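Local coordinates for ABC transporter periplasmic peptide-binding protein (Pseudoalteromonas, PDB 4QFL) that binds dipeptides in the periplasm, holding Ala-Phe in this crystal, and probably delivers them to an ABC transporter for uptake, at residues L31-E36 and T52-A57; A57-D62 and E240-D245; E517-G522 and I527-A532; L258-D263 and R279-V284; G211-K216 and H235-E240. All coordinates share one frame; numbering follows the deposited sequence.

From the N terminus, contact 1 closes a short loop that brings helix 50-60 against strand 30-35. The same helix, continuing through the shared Ala57, opens contact 2, a long-range closure onto strand 241-246. Contact 5 is nested inside that loop, with Glu240 common to both, and lays the segment before strand 241-246 over the start of strand 213-219. Contact 4 follows in series, joining the end of helix 250-258 to strand 282-287, and is tied to contact 1 by the Cys34-Cys262 disulfide. Contact 3 closes last, near the C terminus; its loop meets contacts 1, 2 and 5 through Ile527 and Leu529. No two of these loops cross.

Contact 1 (L31-E36 and T52-A57); sequences LVYCAE and TIDIIA
Asp54 faces Glu36 and Tyr33 across a layer of water. Its OD2 takes a hydrogen bond of 2.7 Å from a water that also donates to Glu36 OE1 at 3.0 Å. The same water accepts from Tyr33 OH at 2.8 Å, lying in the plane of the phenol ring. With CG anti to the backbone N (chi1 -177°), Tyr33 is swung across the gap, and its hydroxyl comes within reach of this water. A second water lies between Asp54 OD2 and Glu36 OE2, so two waters separate carboxylates that approach to 4.6 Å (Asp54 OD2 to Glu36 OE2); their mutual repulsion is probably eased further by Arg383, which forms a salt bridge with Glu36 and also lines the phenylalanine pocket. The other Asp54 oxygen, OD1, accepts from the backbone N of Ile527. Strand 30-35 of this family 5 solute-binding protein runs parallel to strands 241-246 and 264-266, and helix 50-60 packs on it close to the dipeptide site: the Asp54 side chain is about 7 Å from the bound phenylalanine. One residue on, Ile55 extends its long branch (chi2 173°) to bring CD1 to 4.4 Å from Ala35 CB, a loose apolar touch beside the water network.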
# COMPACT_ATOMS: atom_id res chain seq x y z
N LEU A 31 17.74 2.53 -17.33
CA LEU A 31 17.32 3.43 -16.29
C LEU A 31 17.73 2.79 -14.98
O LEU A 31 17.62 1.58 -14.83
CB LEU A 31 15.81 3.64 -16.34
CG LEU A 31 15.21 4.65 -15.35
CD1 LEU A 31 13.86 5.12 -15.82
CD2 LEU A 31 15.10 4.06 -13.95
N VAL A 32 18.25 3.59 -14.06
CA VAL A 32 18.58 3.15 -12.71
C VAL A 32 17.72 3.88 -11.67
O VAL A 32 17.75 5.11 -11.55
CB VAL A 32 20.06 3.35 -12.38
CG1 VAL A 32 20.35 2.88 -10.97
CG2 VAL A 32 20.92 2.59 -13.39
N TYR A 33 16.93 3.10 -10.93
CA TYR A 33 15.96 3.59 -9.97
C TYR A 33 16.50 3.30 -8.57
O TYR A 33 16.81 2.15 -8.24
CB TYR A 33 14.65 2.84 -10.20
CG TYR A 33 13.47 3.23 -9.33
CD1 TYR A 33 13.37 2.80 -8.01
CD2 TYR A 33 12.43 4.00 -9.85
CE1 TYR A 33 12.28 3.14 -7.22
CE2 TYR A 33 11.34 4.35 -9.07
CZ TYR A 33 11.27 3.91 -7.76
OH TYR A 33 10.18 4.26 -6.97
N CYS A 34 16.63 4.34 -7.76
CA CYS A 34 17.09 4.20 -6.37
C CYS A 34 15.91 3.88 -5.47
O CYS A 34 15.09 4.76 -5.19
CB CYS A 34 17.75 5.48 -5.85
SG CYS A 34 19.57 5.46 -5.84
N ALA A 35 15.86 2.63 -5.01
CA ALA A 35 14.75 2.11 -4.22
C ALA A 35 15.03 2.12 -2.72
O ALA A 35 16.15 1.86 -2.28
CB ALA A 35 14.42 0.70 -4.67
N GLU A 36 14.00 2.39 -1.93
CA GLU A 36 14.17 2.55 -0.49
C GLU A 36 14.20 1.23 0.31
O GLU A 36 14.51 1.23 1.50
CB GLU A 36 13.10 3.50 0.08
CG GLU A 36 11.70 2.90 0.27
CD GLU A 36 10.83 3.00 -0.97
OE1 GLU A 36 11.35 3.27 -2.08
OE2 GLU A 36 9.60 2.80 -0.84
N THR A 52 7.97 -2.82 -2.14
CA THR A 52 8.05 -3.99 -2.98
C THR A 52 7.21 -3.83 -4.23
O THR A 52 7.68 -4.11 -5.33
CB THR A 52 7.59 -5.24 -2.25
OG1 THR A 52 8.47 -5.49 -1.15
CG2 THR A 52 7.63 -6.45 -3.18
N ILE A 53 5.98 -3.36 -4.06
CA ILE A 53 5.07 -3.18 -5.19
C ILE A 53 5.60 -2.15 -6.20
O ILE A 53 5.41 -2.31 -7.41
CB ILE A 53 3.66 -2.77 -4.71
CG1 ILE A 53 3.08 -3.84 -3.78
CG2 ILE A 53 2.74 -2.55 -5.89
CD1 ILE A 53 3.06 -5.23 -4.37
N ASP A 54 6.25 -1.11 -5.70
CA ASP A 54 6.79 -0.08 -6.57
C ASP A 54 7.79 -0.70 -7.53
O ASP A 54 7.93 -0.24 -8.66
CB ASP A 54 7.45 1.04 -5.76
CG ASP A 54 6.46 2.11 -5.31
OD1 ASP A 54 5.29 2.06 -5.75
OD2 ASP A 54 6.84 3.00 -4.52
N ILE A 55 8.47 -1.76 -7.09
CA ILE A 55 9.45 -2.46 -7.93
C ILE A 55 8.80 -3.39 -8.95
O ILE A 55 9.11 -3.32 -10.14
CB ILE A 55 10.47 -3.28 -7.09
CG1 ILE A 55 11.25 -2.36 -6.15
CG2 ILE A 55 11.44 -4.04 -7.99
CD1 ILE A 55 12.15 -3.08 -5.18
N ILE A 56 7.89 -4.25 -8.50
CA ILE A 56 7.46 -5.40 -9.30
C ILE A 56 6.14 -5.29 -10.07
O ILE A 56 6.00 -5.87 -11.14
CB ILE A 56 7.41 -6.69 -8.43
CG1 ILE A 56 6.32 -6.59 -7.38
CG2 ILE A 56 8.76 -6.95 -7.79
CD1 ILE A 56 6.18 -7.83 -6.50
N ALA A 57 5.17 -4.56 -9.53
CA ALA A 57 3.78 -4.69 -9.98
C ALA A 57 3.52 -4.20 -11.41
O ALA A 57 3.10 -4.97 -12.27
CB ALA A 57 2.86 -3.98 -9.01
O HOH W 1 9.51 3.32 -4.47
O HOH W 2 6.83 2.95 -1.81

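Contact 2 (A57-D62 and E240-D245); sequences ANQLYD and EQLVYD
Gln59 overlaps the hydroxyl end of Tyr244 with the middle of its side chain: CG lies 3.4 Å from Tyr244 OH. The same carbon meets a branch of Leu242, whose CD1 is 4.0 Å away. CG is set beside the backbone N by the first torsion (chi1 -76°), where it meets both partners; the bend at the second (chi2 61°) then brings CD to 3.5 Å from Tyr244 OH. The amide plane is inclined by 51° to the phenol ring, so the two flat groups do not stack. Leu242 meets the glutamine chain at about a right angle, filling in next to the tyrosine. An alanine at Gln59 would lack CG and the amide, and the Tyr244 hydroxyl and Leu242 CD1 would probably be left facing a gap. All three residues are buried, and the contact is modest packing between the last turn of helix 50-60 and strand 241-246. Leu529 covers Leu242 and Tyr244 from the C-terminal loop, and Phe226 of strand 223-228 touches Gln59. The backbone of Gln59 is in turn hydrogen-bonded to Tyr213, so the end of the helix packs against strands 213-219, 223-228 and 241-246.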
# COMPACT_ATOMS: atom_id res chain seq x y z
N ALA A 57 5.17 -4.56 -9.53
CA ALA A 57 3.78 -4.69 -9.98
C ALA A 57 3.52 -4.20 -11.41
O ALA A 57 3.10 -4.97 -12.27
CB ALA A 57 2.86 -3.98 -9.01
N ASN A 58 3.77 -2.92 -11.66
CA ASN A 58 3.50 -2.34 -12.97
C ASN A 58 4.56 -2.71 -13.98
O ASN A 58 4.36 -2.51 -15.18
CB ASN A 58 3.40 -0.81 -12.89
CG ASN A 58 2.16 -0.35 -12.17
OD1 ASN A 58 2.24 0.38 -11.18
ND2 ASN A 58 1.02 -0.78 -12.66
N GLN A 59 5.69 -3.23 -13.51
CA GLN A 59 6.79 -3.54 -14.41
C GLN A 59 6.72 -4.95 -14.99
O GLN A 59 6.90 -5.14 -16.18
CB GLN A 59 8.13 -3.31 -13.71
CG GLN A 59 8.53 -1.84 -13.57
CD GLN A 59 7.55 -1.03 -12.76
OE1 GLN A 59 7.38 -1.25 -11.56
NE2 GLN A 59 6.90 -0.07 -13.41
N LEU A 60 6.44 -5.94 -14.15
CA LEU A 60 6.45 -7.32 -14.61
C LEU A 60 5.09 -7.84 -15.00
O LEU A 60 4.99 -8.85 -15.68
CB LEU A 60 7.01 -8.24 -13.52
CG LEU A 60 8.46 -8.04 -13.12
CD1 LEU A 60 8.72 -8.83 -11.87
CD2 LEU A 60 9.37 -8.49 -14.24
N TYR A 61 4.03 -7.15 -14.56
CA TYR A 61 2.68 -7.70 -14.66
C TYR A 61 1.64 -6.75 -15.27
O TYR A 61 1.91 -5.57 -15.45
CB TYR A 61 2.18 -8.09 -13.26
CG TYR A 61 2.99 -9.15 -12.57
CD1 TYR A 61 2.90 -10.49 -12.95
CD2 TYR A 61 3.83 -8.83 -11.50
CE1 TYR A 61 3.64 -11.48 -12.29
CE2 TYR A 61 4.57 -9.81 -10.84
CZ TYR A 61 4.47 -11.13 -11.24
OH TYR A 61 5.20 -12.10 -10.60
N ASP A 62 0.46 -7.28 -15.56
CA ASP A 62 -0.72 -6.48 -15.83
C ASP A 62 -1.88 -7.00 -15.00
O ASP A 62 -1.89 -8.17 -14.63
CB ASP A 62 -1.14 -6.55 -17.30
CG ASP A 62 -0.06 -6.06 -18.25
OD1 ASP A 62 0.13 -4.83 -18.37
OD2 ASP A 62 0.58 -6.91 -18.91
N GLU A 240 15.53 -0.32 -22.54
CA GLU A 240 16.13 -1.63 -22.77
C GLU A 240 16.37 -2.35 -21.45
O GLU A 240 16.16 -3.57 -21.32
CB GLU A 240 17.46 -1.49 -23.51
CG GLU A 240 17.35 -1.00 -24.94
CD GLU A 240 16.76 -2.04 -25.86
OE1 GLU A 240 16.98 -3.25 -25.62
OE2 GLU A 240 16.07 -1.64 -26.83
N GLN A 241 16.83 -1.58 -20.48
CA GLN A 241 17.22 -2.11 -19.19
C GLN A 241 16.68 -1.23 -18.08
O GLN A 241 16.63 -0.01 -18.20
CB GLN A 241 18.74 -2.17 -19.07
CG GLN A 241 19.38 -3.37 -19.71
CD GLN A 241 20.81 -3.54 -19.24
OE1 GLN A 241 21.30 -2.78 -18.39
NE2 GLN A 241 21.51 -4.54 -19.79
N LEU A 242 16.28 -1.88 -16.99
CA LEU A 242 15.82 -1.22 -15.79
C LEU A 242 16.51 -1.89 -14.62
O LEU A 242 16.32 -3.09 -14.39
CB LEU A 242 14.32 -1.42 -15.63
CG LEU A 242 13.41 -0.20 -15.63
CD1 LEU A 242 11.99 -0.67 -15.30
CD2 LEU A 242 13.90 0.83 -14.62
N VAL A 243 17.32 -1.14 -13.89
CA VAL A 243 17.91 -1.65 -12.67
C VAL A 243 17.39 -0.85 -11.49
O VAL A 243 17.27 0.37 -11.56
CB VAL A 243 19.46 -1.57 -12.70
CG1 VAL A 243 20.06 -2.37 -11.55
CG2 VAL A 243 20.00 -2.07 -14.03
N TYR A 244 17.04 -1.56 -10.41
CA TYR A 244 16.74 -0.94 -9.12
C TYR A 244 17.94 -1.10 -8.19
O TYR A 244 18.44 -2.21 -7.97
CB TYR A 244 15.51 -1.58 -8.48
CG TYR A 244 14.23 -1.32 -9.22
CD1 TYR A 244 13.88 -2.10 -10.31
CD2 TYR A 244 13.38 -0.31 -8.83
CE1 TYR A 244 12.71 -1.87 -11.00
CE2 TYR A 244 12.21 -0.06 -9.52
CZ TYR A 244 11.88 -0.86 -10.60
OH TYR A 244 10.71 -0.63 -11.28
N ASP A 245 18.41 0.03 -7.67
CA ASP A 245 19.53 0.06 -6.75
C ASP A 245 18.95 0.15 -5.35
O ASP A 245 18.42 1.17 -4.96
CB ASP A 245 20.39 1.28 -7.05
CG ASP A 245 21.59 1.41 -6.14
OD1 ASP A 245 21.58 0.79 -5.06
OD2 ASP A 245 22.54 2.14 -6.49

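Contact 3 (E517-G522 and I527-A532); sequences EGITLG and ISLANA
Thr520 sets OG1 between its backbone N and carbonyl carbon (chi1 58°), which puts this oxygen 3.4 Å from Ser528 CB. The backbones of the same two residues pair. Ser528 N donates to Thr520 O at 3.2 Å, while the return bond from Thr520 N to Ser528 O is weak. Ser528 OG, turned anti to its own N (chi1 173°), serves its own segment, accepting from Ala530 N at 3.1 Å. With an alanine in place of Ser528, Ala530 N would probably lose this acceptor and the turn that follows would be freer to shift. Next to the bridge, Ile519 drives CG2 against Leu529 CD2, tighter than usual at 3.4 Å, and the same methyl also touches Ala532 CB. At the other end Leu521 and Ile527 lie side by side, pointing the same way, with CD2 of Leu521 4.0 Å from CG1 of Ile527. Gly518 adopts positive phi (83°), and a side chain there would run into Asn531 O; instead its CA makes a CA-H...O contact with that oxygen. Gly518 O is buried without a partner. Ile527 N, hydrogen-bonded to Asp54 OD1, ties the loop to helix 50-60. Between strands 516-517 and 533-534, the two segments form an irregular hairpin with a single hydrogen-bonded antiparallel bridge, an ST turn at Ser528 and a type I beta turn from Leu529 to Ala532.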
# COMPACT_ATOMS: atom_id res chain seq x y z
N GLU A 517 11.58 10.81 -18.68
CA GLU A 517 10.19 11.21 -18.87
C GLU A 517 9.31 9.97 -18.94
O GLU A 517 9.81 8.85 -19.01
CB GLU A 517 10.03 12.04 -20.14
CG GLU A 517 10.83 11.51 -21.32
CD GLU A 517 10.52 12.25 -22.61
OE1 GLU A 517 9.72 11.74 -23.41
OE2 GLU A 517 11.09 13.34 -22.82
N GLY A 518 8.00 10.18 -18.89
CA GLY A 518 7.03 9.11 -19.00
C GLY A 518 6.75 8.38 -17.70
O GLY A 518 6.09 7.35 -17.70
N ILE A 519 7.26 8.91 -16.60
CA ILE A 519 7.10 8.26 -15.30
C ILE A 519 5.79 8.70 -14.64
O ILE A 519 5.47 9.88 -14.63
CB ILE A 519 8.30 8.53 -14.37
CG1 ILE A 519 8.92 9.90 -14.67
CG2 ILE A 519 9.34 7.44 -14.51
CD1 ILE A 519 9.86 9.91 -15.85
N THR A 520 5.04 7.73 -14.09
CA THR A 520 3.76 8.03 -13.45
C THR A 520 3.70 7.75 -11.94
O THR A 520 3.91 6.63 -11.48
CB THR A 520 2.58 7.31 -14.14
OG1 THR A 520 2.80 5.89 -14.14
CG2 THR A 520 2.41 7.79 -15.58
N LEU A 521 3.42 8.80 -11.18
CA LEU A 521 3.17 8.71 -9.74
C LEU A 521 1.69 8.46 -9.39
O LEU A 521 1.30 7.34 -9.05
CB LEU A 521 3.58 10.01 -9.04
CG LEU A 521 5.04 10.47 -9.10
CD1 LEU A 521 5.25 11.72 -8.26
CD2 LEU A 521 5.93 9.35 -8.63
N GLY A 522 0.89 9.53 -9.46
CA GLY A 522 -0.55 9.44 -9.25
C GLY A 522 -1.08 9.64 -7.84
O GLY A 522 -0.33 9.56 -6.88
N ILE A 527 3.96 3.17 -8.11
CA ILE A 527 4.71 3.82 -9.18
C ILE A 527 4.74 2.92 -10.41
O ILE A 527 4.73 1.70 -10.28
CB ILE A 527 6.15 4.10 -8.70
CG1 ILE A 527 6.22 5.46 -7.99
CG2 ILE A 527 7.12 4.04 -9.85
CD1 ILE A 527 7.13 5.47 -6.75
N SER A 528 4.75 3.51 -11.61
CA SER A 528 4.90 2.72 -12.83
C SER A 528 5.97 3.29 -13.74
O SER A 528 6.02 4.49 -13.99
CB SER A 528 3.59 2.62 -13.60
OG SER A 528 3.78 1.99 -14.86
N LEU A 529 6.84 2.40 -14.22
CA LEU A 529 7.87 2.76 -15.20
C LEU A 529 7.54 2.17 -16.56
O LEU A 529 8.40 2.10 -17.43
CB LEU A 529 9.25 2.28 -14.74
CG LEU A 529 9.77 2.75 -13.38
CD1 LEU A 529 11.16 2.19 -13.13
CD2 LEU A 529 9.78 4.26 -13.25
N ALA A 530 6.30 1.73 -16.72
CA ALA A 530 5.84 1.13 -17.96
C ALA A 530 6.08 2.01 -19.19
O ALA A 530 6.37 1.50 -20.27
CB ALA A 530 4.36 0.77 -17.86
N ASN A 531 5.94 3.32 -19.02
CA ASN A 531 6.12 4.25 -20.14
C ASN A 531 7.37 5.11 -20.04
O ASN A 531 7.55 6.06 -20.81
CB ASN A 531 4.90 5.16 -20.28
CG ASN A 531 3.68 4.42 -20.77
OD1 ASN A 531 3.57 4.10 -21.96
ND2 ASN A 531 2.76 4.14 -19.86
N ALA A 532 8.24 4.77 -19.10
CA ALA A 532 9.48 5.51 -18.91
C ALA A 532 10.39 5.42 -20.14
O ALA A 532 10.40 4.42 -20.85
CB ALA A 532 10.21 5.00 -17.68
O HOH W 3 2.70 4.83 -17.43

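Contact 4 (L258-D263 and R279-V284); sequences LTKECD and RDDINV
Ile282 N gives a weak hydrogen bond of 3.4 Å to Arg279 O, closing a type I beta turn whose two ends both touch Leu258. The leucine reaches them with one methyl: CD2 lies 4.0 Å from Ile282 CD1, the two side chains meeting at about a right angle. Leu258 CD2 also approaches the aliphatic part of Arg279, 4.3 Å from its CG. On the polar side, Lys260 passes across Asp281 so that CE, not the ammonium nitrogen, comes nearest, at 4.0 Å from Asp281 OD2. A bend at the end of the lysine chain (chi4 72°) carries NZ away from the aspartate and back to its own segment, where it donates weakly to Leu258 O. NZ therefore stays 4.9 Å from Asp281 OD2, too far for direct ion pairing. Lys260 is the first residue past helix 250-258 to leave helical angles; its positive phi belongs to a Schellman motif. Two residues later, Cys262 is bonded to Cys34, while backbone hydrogen bonds of Asp281 with Ala514 and Asn283 with Ser512 hold the other segment beside the end of strand 500-513. At this surface the chemistry implies a light apolar touch between the helix end and the strand start; the lysine lies near both Asp281 and Arg279 without touching either charged group, so the net electrostatic effect is probably weak.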
# COMPACT_ATOMS: atom_id res chain seq x y z
N LEU A 258 22.58 12.88 -7.31
CA LEU A 258 23.52 13.98 -7.55
C LEU A 258 24.73 13.54 -8.39
O LEU A 258 25.17 14.26 -9.27
CB LEU A 258 23.95 14.61 -6.22
CG LEU A 258 22.83 15.37 -5.51
CD1 LEU A 258 23.27 15.95 -4.19
CD2 LEU A 258 22.29 16.47 -6.42
N THR A 259 25.26 12.35 -8.10
CA THR A 259 26.43 11.83 -8.80
C THR A 259 26.02 11.11 -10.06
O THR A 259 26.87 10.56 -10.77
CB THR A 259 27.17 10.80 -7.94
OG1 THR A 259 26.30 9.69 -7.69
CG2 THR A 259 27.62 11.42 -6.63
N LYS A 260 24.72 11.08 -10.30
CA LYS A 260 24.14 10.41 -11.45
C LYS A 260 24.36 8.91 -11.44
O LYS A 260 24.35 8.26 -12.49
CB LYS A 260 24.64 11.06 -12.75
CG LYS A 260 24.40 12.57 -12.76
CD LYS A 260 25.15 13.29 -13.86
CE LYS A 260 25.46 14.74 -13.46
NZ LYS A 260 26.55 14.84 -12.41
N GLU A 261 24.55 8.34 -10.25
CA GLU A 261 24.57 6.90 -10.11
C GLU A 261 23.15 6.38 -10.25
O GLU A 261 22.93 5.24 -10.65
CB GLU A 261 25.15 6.49 -8.76
CG GLU A 261 26.63 6.78 -8.59
CD GLU A 261 27.25 6.01 -7.43
OE1 GLU A 261 26.60 5.07 -6.92
OE2 GLU A 261 28.39 6.33 -7.03
N CYS A 262 22.19 7.23 -9.90
CA CYS A 262 20.77 6.92 -10.03
C CYS A 262 20.09 7.94 -10.92
O CYS A 262 20.40 9.12 -10.84
CB CYS A 262 20.09 6.95 -8.66
SG CYS A 262 20.10 5.36 -7.81
N ASP A 263 19.15 7.47 -11.73
CA ASP A 263 18.38 8.34 -12.62
C ASP A 263 17.06 8.75 -11.98
O ASP A 263 16.51 9.80 -12.30
CB ASP A 263 18.10 7.63 -13.93
CG ASP A 263 19.36 7.16 -14.59
OD1 ASP A 263 20.27 7.99 -14.78
OD2 ASP A 263 19.46 5.95 -14.89
N ARG A 279 19.07 22.40 -8.71
CA ARG A 279 19.78 21.73 -9.81
C ARG A 279 19.00 21.78 -11.13
O ARG A 279 17.89 21.29 -11.21
CB ARG A 279 20.09 20.28 -9.44
CG ARG A 279 20.74 20.09 -8.06
CD ARG A 279 22.18 20.60 -8.05
NE ARG A 279 23.00 19.84 -8.98
CZ ARG A 279 24.29 20.05 -9.20
NH1 ARG A 279 24.93 21.01 -8.54
NH2 ARG A 279 24.93 19.29 -10.07
N ASP A 280 19.62 22.35 -12.16
CA ASP A 280 18.99 22.46 -13.48
C ASP A 280 18.72 21.12 -14.14
O ASP A 280 17.79 20.99 -14.94
CB ASP A 280 19.88 23.28 -14.42
CG ASP A 280 20.10 24.71 -13.94
OD1 ASP A 280 19.13 25.33 -13.45
OD2 ASP A 280 21.25 25.20 -14.07
N ASP A 281 19.53 20.12 -13.83
CA ASP A 281 19.44 18.84 -14.52
C ASP A 281 18.61 17.79 -13.78
O ASP A 281 18.66 16.61 -14.11
CB ASP A 281 20.85 18.29 -14.82
CG ASP A 281 21.73 18.23 -13.58
OD1 ASP A 281 21.24 18.57 -12.49
OD2 ASP A 281 22.92 17.85 -13.71
N ILE A 282 17.85 18.23 -12.78
CA ILE A 282 17.01 17.32 -12.01
C ILE A 282 15.58 17.86 -11.96
O ILE A 282 15.36 19.06 -11.81
CB ILE A 282 17.55 17.13 -10.58
CG1 ILE A 282 18.84 16.33 -10.61
CG2 ILE A 282 16.53 16.40 -9.71
CD1 ILE A 282 19.47 16.20 -9.26
N ASN A 283 14.62 16.96 -12.09
CA ASN A 283 13.21 17.29 -11.90
C ASN A 283 12.69 16.67 -10.63
O ASN A 283 12.98 15.53 -10.32
CB ASN A 283 12.37 16.77 -13.06
CG ASN A 283 12.73 17.41 -14.38
OD1 ASN A 283 13.01 18.61 -14.47
ND2 ASN A 283 12.74 16.60 -15.43
N VAL A 284 11.90 17.42 -9.88
CA VAL A 284 11.24 16.85 -8.72
C VAL A 284 9.74 17.07 -8.88
O VAL A 284 9.25 18.21 -8.90
CB VAL A 284 11.77 17.46 -7.42
CG1 VAL A 284 11.21 16.70 -6.22
CG2 VAL A 284 13.29 17.43 -7.42

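Contact 5 (G211-K216 and H235-E240); sequences GPYIYK and HEVALE
In an antiparallel meander of strands 213-219, 223-228 and 241-246, the connection before the last strand folds back over the beginning of the first, with Val237 and Leu239 packing on Pro212 and Tyr213. Val237 divides its two methyls between these partners. With CG1 anti to the backbone N (chi1 179°), that methyl meets the tyrosine ring, 3.5 Å from Tyr213 CE1. The other methyl, CG2, settles on the proline, 3.7 Å from Pro212 CB, and touches the Pro212 carbonyl as well. Further along the ring, Leu239 approaches the hydroxyl end of the tyrosine: its CD1 is 3.9 Å from Tyr213 OH, and its CB is 4.1 Å from Tyr213 CE1. The ring is thus gripped by apolar groups from Val237 and Leu239, while its hydroxyl is engaged in polar contacts. Tyr213 OH is hydrogen-bonded to the backbone O of Leu529, joining this corner to the C-terminal loop, and it also accepts a hydrogen bond from a water. That water accepts from Leu239 N at 3.2 Å, so a solvent molecule links the phenol to the backbone of the covering segment. Lys228 of the central strand also holds the segment, donating to Val237 O and forming a salt bridge with Glu236. Leu239 O, by contrast, is buried with no hydrogen-bonding partner and rests at the edge of the Tyr213 ring, near its plane, 4.1 Å from CE1 of that tyrosine.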
# COMPACT_ATOMS: atom_id res chain seq x y z
N GLY A 211 3.80 -8.33 -18.27
CA GLY A 211 4.12 -6.91 -18.18
C GLY A 211 5.23 -6.46 -19.10
O GLY A 211 5.86 -7.27 -19.77
N PRO A 212 5.49 -5.14 -19.12
CA PRO A 212 6.45 -4.48 -20.02
C PRO A 212 7.91 -4.88 -19.81
O PRO A 212 8.71 -4.67 -20.71
CB PRO A 212 6.26 -2.99 -19.72
CG PRO A 212 5.68 -2.95 -18.35
CD PRO A 212 4.80 -4.17 -18.25
N TYR A 213 8.26 -5.41 -18.64
CA TYR A 213 9.63 -5.84 -18.37
C TYR A 213 9.66 -7.25 -17.84
O TYR A 213 8.68 -7.74 -17.28
CB TYR A 213 10.32 -4.88 -17.41
CG TYR A 213 10.23 -3.44 -17.85
CD1 TYR A 213 11.16 -2.90 -18.74
CD2 TYR A 213 9.20 -2.62 -17.39
CE1 TYR A 213 11.08 -1.57 -19.15
CE2 TYR A 213 9.11 -1.30 -17.80
CZ TYR A 213 10.05 -0.78 -18.68
OH TYR A 213 9.96 0.54 -19.09
N ILE A 214 10.80 -7.90 -18.00
CA ILE A 214 10.96 -9.30 -17.66
C ILE A 214 12.04 -9.43 -16.61
O ILE A 214 13.00 -8.67 -16.61
CB ILE A 214 11.39 -10.12 -18.90
CG1 ILE A 214 10.41 -9.88 -20.04
CG2 ILE A 214 11.48 -11.60 -18.56
CD1 ILE A 214 10.76 -10.63 -21.30
N TYR A 215 11.88 -10.40 -15.72
CA TYR A 215 12.88 -10.66 -14.69
C TYR A 215 14.20 -11.17 -15.27
O TYR A 215 14.22 -12.11 -16.07
CB TYR A 215 12.33 -11.66 -13.68
CG TYR A 215 13.31 -12.11 -12.63
CD1 TYR A 215 14.23 -13.12 -12.90
CD2 TYR A 215 13.31 -11.55 -11.36
CE1 TYR A 215 15.13 -13.54 -11.94
CE2 TYR A 215 14.20 -11.97 -10.39
CZ TYR A 215 15.11 -12.97 -10.69
OH TYR A 215 16.00 -13.39 -9.74
N LYS A 216 15.30 -10.54 -14.86
CA LYS A 216 16.64 -10.99 -15.24
C LYS A 216 17.46 -11.45 -14.02
O LYS A 216 17.96 -12.58 -14.00
CB LYS A 216 17.38 -9.88 -15.99
CG LYS A 216 18.79 -10.24 -16.44
CD LYS A 216 18.78 -11.36 -17.47
CE LYS A 216 20.19 -11.87 -17.75
NZ LYS A 216 21.09 -10.83 -18.34
N HIS A 235 2.02 -1.78 -25.52
CA HIS A 235 2.80 -0.82 -26.30
C HIS A 235 4.22 -1.28 -26.53
O HIS A 235 4.67 -2.25 -25.94
CB HIS A 235 2.77 0.59 -25.66
CG HIS A 235 3.30 0.65 -24.26
ND1 HIS A 235 4.64 0.78 -23.98
CD2 HIS A 235 2.66 0.64 -23.07
CE1 HIS A 235 4.81 0.83 -22.67
NE2 HIS A 235 3.62 0.74 -22.09
N GLU A 236 4.93 -0.58 -27.41
CA GLU A 236 6.33 -0.84 -27.63
C GLU A 236 7.10 -0.24 -26.47
O GLU A 236 7.12 0.97 -26.29
CB GLU A 236 6.79 -0.21 -28.95
CG GLU A 236 8.21 -0.54 -29.32
CD GLU A 236 8.40 -2.02 -29.60
OE1 GLU A 236 7.50 -2.64 -30.21
OE2 GLU A 236 9.45 -2.58 -29.22
N VAL A 237 7.72 -1.09 -25.66
CA VAL A 237 8.48 -0.63 -24.50
C VAL A 237 9.75 0.12 -24.89
O VAL A 237 10.53 -0.34 -25.72
CB VAL A 237 8.83 -1.81 -23.58
CG1 VAL A 237 9.64 -1.34 -22.38
CG2 VAL A 237 7.56 -2.51 -23.13
N ALA A 238 9.96 1.28 -24.29
CA ALA A 238 11.07 2.15 -24.67
C ALA A 238 12.42 1.74 -24.05
O ALA A 238 13.39 1.55 -24.77
CB ALA A 238 10.75 3.60 -24.34
N LEU A 239 12.47 1.59 -22.74
CA LEU A 239 13.72 1.25 -22.05
C LEU A 239 14.21 -0.17 -22.37
O LEU A 239 13.42 -1.10 -22.45
CB LEU A 239 13.55 1.41 -20.54
CG LEU A 239 13.61 2.82 -19.98
CD1 LEU A 239 13.05 2.85 -18.57
CD2 LEU A 239 15.05 3.31 -20.01
N GLU A 240 15.53 -0.32 -22.54
CA GLU A 240 16.13 -1.63 -22.77
C GLU A 240 16.37 -2.35 -21.45
O GLU A 240 16.16 -3.57 -21.32
CB GLU A 240 17.46 -1.49 -23.51
CG GLU A 240 17.35 -1.00 -24.94
CD GLU A 240 16.76 -2.04 -25.86
OE1 GLU A 240 16.98 -3.25 -25.62
OE2 GLU A 240 16.07 -1.64 -26.83
O HOH W 4 9.71 1.97 -21.16